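Local coordinates for putative uncharacterized protein PH1500 (Pyrococcus horikoshii, PDB 4UZR) that is of unknown function but forms hexamers with a 12-bladed beta-propeller, and dodecamers, and possibly binds ATP, at residues A[19-24]-A[37-42]. Residues are numbered along the deposited sequence; the frame is centred on the assembly and turned at random.
Sequences VDVIRI and IGISIL
I39 reaches from the strand 37-41 to V21 and I22 of the helix 19-24. Its CB branches two ways: chi1 of -84° sets CG1 anti to the carbonyl carbon and leaves CG2 anti to the backbone N. The CG2 methyl lies between V21 and I22, with I39 CG2 4.0 Å from V21 CG1. The other branch runs through CG1 to CD1; the side chains of I39 and I22 cross at about a right angle, with I39 CD1 3.6 Å from I22 CG1 and 3.7 Å from I22 CG2. Two branched side chains fill such a crossing well, the I39 CD1 methyl sitting against a methylene and a methyl of I22. The helix lies over one face of the mixed four-stranded sheet in the CDC48 domain 2-like part of the chain, at 36-41, its outermost strand within this chain; the axes of 19-24 and 37-41 approach to 8.6 Å. Backbone hydrogen bonds of I37 with F48 and I39 with V46 tie that strand to 44-54, whose F48 also touches I22. Replacing I22 by an alanine is likely to open a gap against I39 CD1 and to leave F48 with less apolar cover. V21 sits nearer the solvent, where a short valine suffices: its CG1 meets the carbonyl oxygen S40 O at 3.6 Å.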
ATOM      1  N   VAL A  19      20.768 -30.493  29.545  1.00 76.82           N
ATOM      2  CA  VAL A  19      21.945 -30.432  28.689  1.00 64.24           C
ATOM      3  C   VAL A  19      22.891 -31.611  28.939  1.00 77.77           C
ATOM      4  O   VAL A  19      23.497 -32.138  28.008  1.00 85.79           O
ATOM      5  CB  VAL A  19      22.679 -29.073  28.854  1.00103.66           C
ATOM      6  CG1 VAL A  19      22.851 -28.730  30.329  1.00105.22           C
ATOM      7  CG2 VAL A  19      24.015 -29.075  28.131  1.00111.78           C
ATOM      8  N   ASP A  20      22.998 -32.032  30.196  1.00 79.37           N
ATOM      9  CA  ASP A  20      23.797 -33.197  30.563  1.00 92.42           C
ATOM     10  C   ASP A  20      23.302 -34.473  29.869  1.00 99.44           C
ATOM     11  O   ASP A  20      24.091 -35.236  29.294  1.00 95.12           O
ATOM     12  CB  ASP A  20      23.794 -33.376  32.079  1.00107.43           C
ATOM     13  CG  ASP A  20      24.274 -32.136  32.805  1.00108.18           C
ATOM     14  OD1 ASP A  20      24.788 -31.221  32.125  1.00 86.98           O
ATOM     15  OD2 ASP A  20      24.158 -32.081  34.050  1.00101.97           O
ATOM     16  N   VAL A  21      21.993 -34.700  29.943  1.00100.66           N
ATOM     17  CA  VAL A  21      21.357 -35.835  29.280  1.00106.73           C
ATOM     18  C   VAL A  21      21.617 -35.792  27.774  1.00 97.52           C
ATOM     19  O   VAL A  21      21.970 -36.812  27.158  1.00 90.56           O
ATOM     20  CB  VAL A  21      19.837 -35.848  29.541  1.00105.21           C
ATOM     21  CG1 VAL A  21      19.178 -37.007  28.811  1.00112.15           C
ATOM     22  CG2 VAL A  21      19.560 -35.932  31.034  1.00109.93           C
ATOM     23  N   ILE A  22      21.464 -34.605  27.189  1.00 86.92           N
ATOM     24  CA  ILE A  22      21.745 -34.416  25.764  1.00 80.34           C
ATOM     25  C   ILE A  22      23.187 -34.797  25.441  1.00 87.15           C
ATOM     26  O   ILE A  22      23.467 -35.455  24.433  1.00 88.66           O
ATOM     27  CB  ILE A  22      21.481 -32.963  25.315  1.00 71.54           C
ATOM     28  CG1 ILE A  22      19.987 -32.642  25.397  1.00 67.33           C
ATOM     29  CG2 ILE A  22      21.985 -32.735  23.899  1.00 65.23           C
ATOM     30  CD1 ILE A  22      19.608 -31.326  24.760  1.00 66.67           C
ATOM     31  N   ARG A  23      24.094 -34.388  26.320  1.00 91.19           N
ATOM     32  CA  ARG A  23      25.514 -34.671  26.178  1.00 91.17           C
ATOM     33  C   ARG A  23      25.759 -36.174  26.162  1.00 96.86           C
ATOM     34  O   ARG A  23      26.534 -36.673  25.345  1.00104.28           O
ATOM     35  CB  ARG A  23      26.306 -34.019  27.310  1.00 99.28           C
ATOM     36  CG  ARG A  23      27.183 -32.865  26.860  1.00102.11           C
ATOM     37  CD  ARG A  23      28.082 -32.394  27.988  1.00120.90           C
ATOM     38  NE  ARG A  23      28.971 -31.317  27.562  1.00131.29           N
ATOM     39  CZ  ARG A  23      28.671 -30.026  27.651  1.00135.11           C
ATOM     40  NH1 ARG A  23      27.507 -29.646  28.159  1.00139.72           N
ATOM     41  NH2 ARG A  23      29.540 -29.113  27.239  1.00137.55           N
ATOM     42  N   ILE A  24      25.106 -36.892  27.074  1.00 99.79           N
ATOM     43  CA  ILE A  24      25.222 -38.349  27.101  1.00102.72           C
ATOM     44  C   ILE A  24      24.673 -38.968  25.814  1.00102.76           C
ATOM     45  O   ILE A  24      25.205 -39.963  25.314  1.00102.02           O
ATOM     46  CB  ILE A  24      24.512 -38.963  28.330  1.00116.97           C
ATOM     47  CG1 ILE A  24      25.163 -38.471  29.623  1.00123.44           C
ATOM     48  CG2 ILE A  24      24.562 -40.483  28.285  1.00107.62           C
ATOM     49  CD1 ILE A  24      24.395 -38.853  30.870  1.00105.40           C
ATOM     50  N   ILE A  37      17.304 -33.911  16.653  1.00 84.76           N
ATOM     51  CA  ILE A  37      17.770 -34.932  17.585  1.00 87.90           C
ATOM     52  C   ILE A  37      16.763 -35.174  18.705  1.00 89.64           C
ATOM     53  O   ILE A  37      16.425 -34.258  19.453  1.00104.44           O
ATOM     54  CB  ILE A  37      19.109 -34.519  18.221  1.00 91.78           C
ATOM     55  CG1 ILE A  37      20.116 -34.125  17.138  1.00 90.26           C
ATOM     56  CG2 ILE A  37      19.653 -35.640  19.094  1.00105.59           C
ATOM     57  CD1 ILE A  37      21.384 -33.506  17.679  1.00 92.65           C
ATOM     58  N   GLY A  38      16.298 -36.413  18.829  1.00 83.71           N
ATOM     59  CA  GLY A  38      15.350 -36.767  19.869  1.00 94.93           C
ATOM     60  C   GLY A  38      16.047 -37.180  21.152  1.00112.39           C
ATOM     61  O   GLY A  38      16.985 -37.976  21.127  1.00129.43           O
ATOM     62  N   ILE A  39      15.590 -36.641  22.279  1.00101.86           N
ATOM     63  CA  ILE A  39      16.213 -36.943  23.565  1.00 99.52           C
ATOM     64  C   ILE A  39      15.174 -37.152  24.666  1.00 83.07           C
ATOM     65  O   ILE A  39      14.240 -36.365  24.812  1.00 84.38           O
ATOM     66  CB  ILE A  39      17.216 -35.835  23.966  1.00 99.88           C
ATOM     67  CG1 ILE A  39      18.573 -36.094  23.310  1.00110.12           C
ATOM     68  CG2 ILE A  39      17.360 -35.747  25.479  1.00 93.86           C
ATOM     69  CD1 ILE A  39      19.188 -34.870  22.672  1.00108.29           C
ATOM     70  N   SER A  40      15.337 -38.225  25.432  1.00 92.85           N
ATOM     71  CA  SER A  40      14.410 -38.542  26.512  1.00100.55           C
ATOM     72  C   SER A  40      14.624 -37.658  27.737  1.00117.44           C
ATOM     73  O   SER A  40      15.700 -37.650  28.333  1.00127.04           O
ATOM     74  CB  SER A  40      14.528 -40.013  26.910  1.00104.75           C
ATOM     75  OG  SER A  40      13.585 -40.338  27.919  1.00108.22           O
ATOM     76  N   ILE A  41      13.583 -36.918  28.103  1.00119.66           N
ATOM     77  CA  ILE A  41      13.594 -36.095  29.304  1.00108.91           C
ATOM     78  C   ILE A  41      12.397 -36.449  30.178  1.00116.33           C
ATOM     79  O   ILE A  41      11.251 -36.398  29.725  1.00120.53           O
ATOM     80  CB  ILE A  41      13.543 -34.597  28.959  1.00 96.18           C
ATOM     81  CG1 ILE A  41      14.782 -34.194  28.157  1.00 98.84           C
ATOM     82  CG2 ILE A  41      13.432 -33.762  30.224  1.00 84.83           C
ATOM     83  CD1 ILE A  41      14.818 -32.730  27.783  1.00 97.53           C
ATOM     84  N   LEU A  42      12.676 -36.813  31.427  1.00115.92           N
ATOM     85  CA  LEU A  42      11.648 -37.197  32.395  1.00118.80           C
ATOM     86  C   LEU A  42      10.716 -38.297  31.883  1.00120.37           C
ATOM     87  O   LEU A  42       9.567 -38.395  32.314  1.00127.22           O
ATOM     88  CB  LEU A  42      10.836 -35.977  32.842  1.00121.25           C
ATOM     89  CG  LEU A  42      11.625 -34.830  33.479  1.00119.60           C
ATOM     90  CD1 LEU A  42      10.723 -33.632  33.733  1.00118.96           C
ATOM     91  CD2 LEU A  42      12.291 -35.286  34.768  1.00121.72           C
TER